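Alkane monooxygenase (Geobacillus thermodenitrificans, PDB 3B9O) belongs to the luciferase-like monooxygenase family, has a TIM-barrel fold and binds flavin mononucleotide. Local coordinates at residues 410-413 against 414-418. Sequence-based numbering, arbitrary orientation.
Sequences GTYR and EKLFG
Thr411 and Glu414 close a capping box over the first turn of the short helix 412-417. Thr411 OG1 lies between its own N and carbonyl carbon (chi1 60°), where it accepts from Glu414 N at 3.3 Å. In return, Glu414 OE1 takes two bonds: Glu414 OE1 uses its anti lone pair for Thr411 OG1, 2.8 Å away, and meets Thr411 N at 2.9 Å, from the anti side but 34° out of the carboxylate plane. Glu414 OE2 is held by Gly420 N, so both carboxylate oxygens are engaged and the group is fixed in rotation. Beside the box, side chains four residues apart pack along the helix, parallel to the backbone bonds from Leu416 N to Tyr412 O and Phe417 N to Arg413 O. Leu416 CD1 sits over one face of the Tyr412 ring, 3.9 Å from its centroid and offset toward the rim, a CH-pi contact; the phenol OH bonds to Tyr225 OH. Arg413 CG brushes Phe417 CD1 at 3.9 Å, while its guanidinium leaves the helix for a salt bridge with Glu242. The looser flank is that of the partly exposed Gly410 and Lys415, where a single side-chain bond spans the segments: Lys415 NZ, turned back by a bend at chi4 (72°), reaches Gly410 O at 2.8 Å and also binds Glu408 O. Gly418, with positive phi, ends the helix. Late in the sequence, the helix covers the N-terminal ends of barrel strands, where Tyr412 and Leu416 meet Val223 of strand 223-227, and Asn8 and His6 of strand 6-12 respectively.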
ATOM      1  N   GLY A 410       6.880  16.121 -11.950  1.00 21.37           N
ATOM      2  CA  GLY A 410       6.195  15.174 -12.782  1.00 23.14           C
ATOM      3  C   GLY A 410       5.183  14.337 -12.016  1.00 27.51           C
ATOM      4  O   GLY A 410       4.892  14.555 -10.832  1.00 17.34           O
ATOM      5  N   THR A 411       4.645  13.376 -12.735  1.00 12.78           N
ATOM      6  CA  THR A 411       3.748  12.383 -12.151  1.00 14.50           C
ATOM      7  C   THR A 411       4.470  11.511 -11.096  1.00 18.68           C
ATOM      8  O   THR A 411       5.718  11.496 -10.984  1.00 14.60           O
ATOM      9  CB  THR A 411       3.213  11.460 -13.274  1.00 13.33           C
ATOM     10  OG1 THR A 411       4.325  10.827 -13.899  1.00 14.84           O
ATOM     11  CG2 THR A 411       2.438  12.241 -14.329  1.00 13.54           C
ATOM     12  N   TYR A 412       3.691  10.775 -10.315  1.00 14.25           N
ATOM     13  CA  TYR A 412       4.287   9.830  -9.364  1.00 12.36           C
ATOM     14  C   TYR A 412       5.138   8.777 -10.105  1.00 14.39           C
ATOM     15  O   TYR A 412       6.245   8.428  -9.648  1.00 14.12           O
ATOM     16  CB  TYR A 412       3.169   9.177  -8.518  1.00 11.82           C
ATOM     17  CG  TYR A 412       3.653   8.222  -7.445  1.00 10.57           C
ATOM     18  CD1 TYR A 412       4.838   8.467  -6.728  1.00 14.31           C
ATOM     19  CD2 TYR A 412       2.901   7.088  -7.112  1.00 16.68           C
ATOM     20  CE1 TYR A 412       5.296   7.559  -5.741  1.00 12.20           C
ATOM     21  CE2 TYR A 412       3.330   6.190  -6.084  1.00 17.54           C
ATOM     22  CZ  TYR A 412       4.516   6.446  -5.411  1.00 19.35           C
ATOM     23  OH  TYR A 412       4.949   5.575  -4.432  1.00 17.31           O
ATOM     24  N   ARG A 413       4.665   8.269 -11.240  1.00 13.80           N
ATOM     25  CA  ARG A 413       5.498   7.286 -11.964  1.00 18.49           C
ATOM     26  C   ARG A 413       6.878   7.875 -12.335  1.00 15.91           C
ATOM     27  O   ARG A 413       7.914   7.185 -12.278  1.00 15.80           O
ATOM     28  CB  ARG A 413       4.784   6.678 -13.190  1.00 14.10           C
ATOM     29  CG  ARG A 413       5.661   5.621 -13.957  1.00 16.32           C
ATOM     30  CD  ARG A 413       4.906   4.349 -14.339  1.00 30.61           C
ATOM     31  NE  ARG A 413       3.719   4.776 -14.937  1.00 28.63           N
ATOM     32  CZ  ARG A 413       2.433   4.461 -14.736  1.00 22.27           C
ATOM     33  NH1 ARG A 413       1.895   3.466 -14.024  1.00 18.09           N
ATOM     34  NH2 ARG A 413       1.652   5.223 -15.438  1.00 17.06           N
ATOM     35  N   GLU A 414       6.894   9.150 -12.686  1.00 17.40           N
ATOM     36  CA  GLU A 414       8.177   9.825 -12.992  1.00 13.67           C
ATOM     37  C   GLU A 414       9.073  10.018 -11.759  1.00 15.94           C
ATOM     38  O   GLU A 414      10.299   9.868 -11.859  1.00 16.32           O
ATOM     39  CB  GLU A 414       7.909  11.138 -13.692  1.00 14.21           C
ATOM     40  CG  GLU A 414       7.415  10.966 -15.124  1.00 13.08           C
ATOM     41  CD  GLU A 414       6.891  12.270 -15.683  1.00 24.08           C
ATOM     42  OE1 GLU A 414       5.809  12.721 -15.268  1.00 20.98           O
ATOM     43  OE2 GLU A 414       7.592  12.851 -16.535  1.00 23.01           O
ATOM     44  N   LYS A 415       8.466  10.296 -10.602  1.00 16.51           N
ATOM     45  CA  LYS A 415       9.184  10.378  -9.323  1.00 25.28           C
ATOM     46  C   LYS A 415       9.838   9.036  -8.985  1.00 25.10           C
ATOM     47  O   LYS A 415      10.910   8.988  -8.341  1.00 20.31           O
ATOM     48  CB  LYS A 415       8.256  10.863  -8.193  1.00 17.29           C
ATOM     49  CG  LYS A 415       7.915  12.334  -8.368  1.00 25.00           C
ATOM     50  CD  LYS A 415       6.536  12.690  -7.793  1.00 25.00           C
ATOM     51  CE  LYS A 415       6.473  14.204  -7.388  1.00 22.86           C
ATOM     52  NZ  LYS A 415       6.421  15.054  -8.572  1.00 21.06           N
ATOM     53  N   LEU A 416       9.228   7.959  -9.471  1.00 14.17           N
ATOM     54  CA  LEU A 416       9.734   6.610  -9.206  1.00 18.14           C
ATOM     55  C   LEU A 416      10.748   6.136 -10.275  1.00 21.73           C
ATOM     56  O   LEU A 416      11.766   5.554  -9.931  1.00 18.45           O
ATOM     57  CB  LEU A 416       8.582   5.582  -9.113  1.00 17.90           C
ATOM     58  CG  LEU A 416       7.666   5.565  -7.878  1.00 16.92           C
ATOM     59  CD1 LEU A 416       6.412   4.734  -8.141  1.00 13.40           C
ATOM     60  CD2 LEU A 416       8.458   5.003  -6.678  1.00 17.06           C
ATOM     61  N   PHE A 417      10.444   6.372 -11.554  1.00 15.20           N
ATOM     62  CA  PHE A 417      11.158   5.719 -12.670  1.00 17.62           C
ATOM     63  C   PHE A 417      11.873   6.716 -13.600  1.00 24.42           C
ATOM     64  O   PHE A 417      12.525   6.310 -14.557  1.00 20.53           O
ATOM     65  CB  PHE A 417      10.212   4.820 -13.470  1.00 12.58           C
ATOM     66  CG  PHE A 417       9.688   3.623 -12.680  1.00 12.94           C
ATOM     67  CD1 PHE A 417       8.436   3.670 -12.083  1.00 14.55           C
ATOM     68  CD2 PHE A 417      10.472   2.497 -12.500  1.00 12.18           C
ATOM     69  CE1 PHE A 417       7.940   2.587 -11.333  1.00 16.93           C
ATOM     70  CE2 PHE A 417       9.991   1.373 -11.756  1.00 19.59           C
ATOM     71  CZ  PHE A 417       8.724   1.414 -11.199  1.00 18.08           C
ATOM     72  N   GLY A 418      11.744   8.015 -13.326  1.00 17.81           N
ATOM     73  CA  GLY A 418      12.454   9.034 -14.094  1.00 23.55           C
ATOM     74  C   GLY A 418      11.593   9.930 -14.961  1.00 25.11           C
ATOM     75  O   GLY A 418      10.570   9.509 -15.499  1.00 19.94           O
TER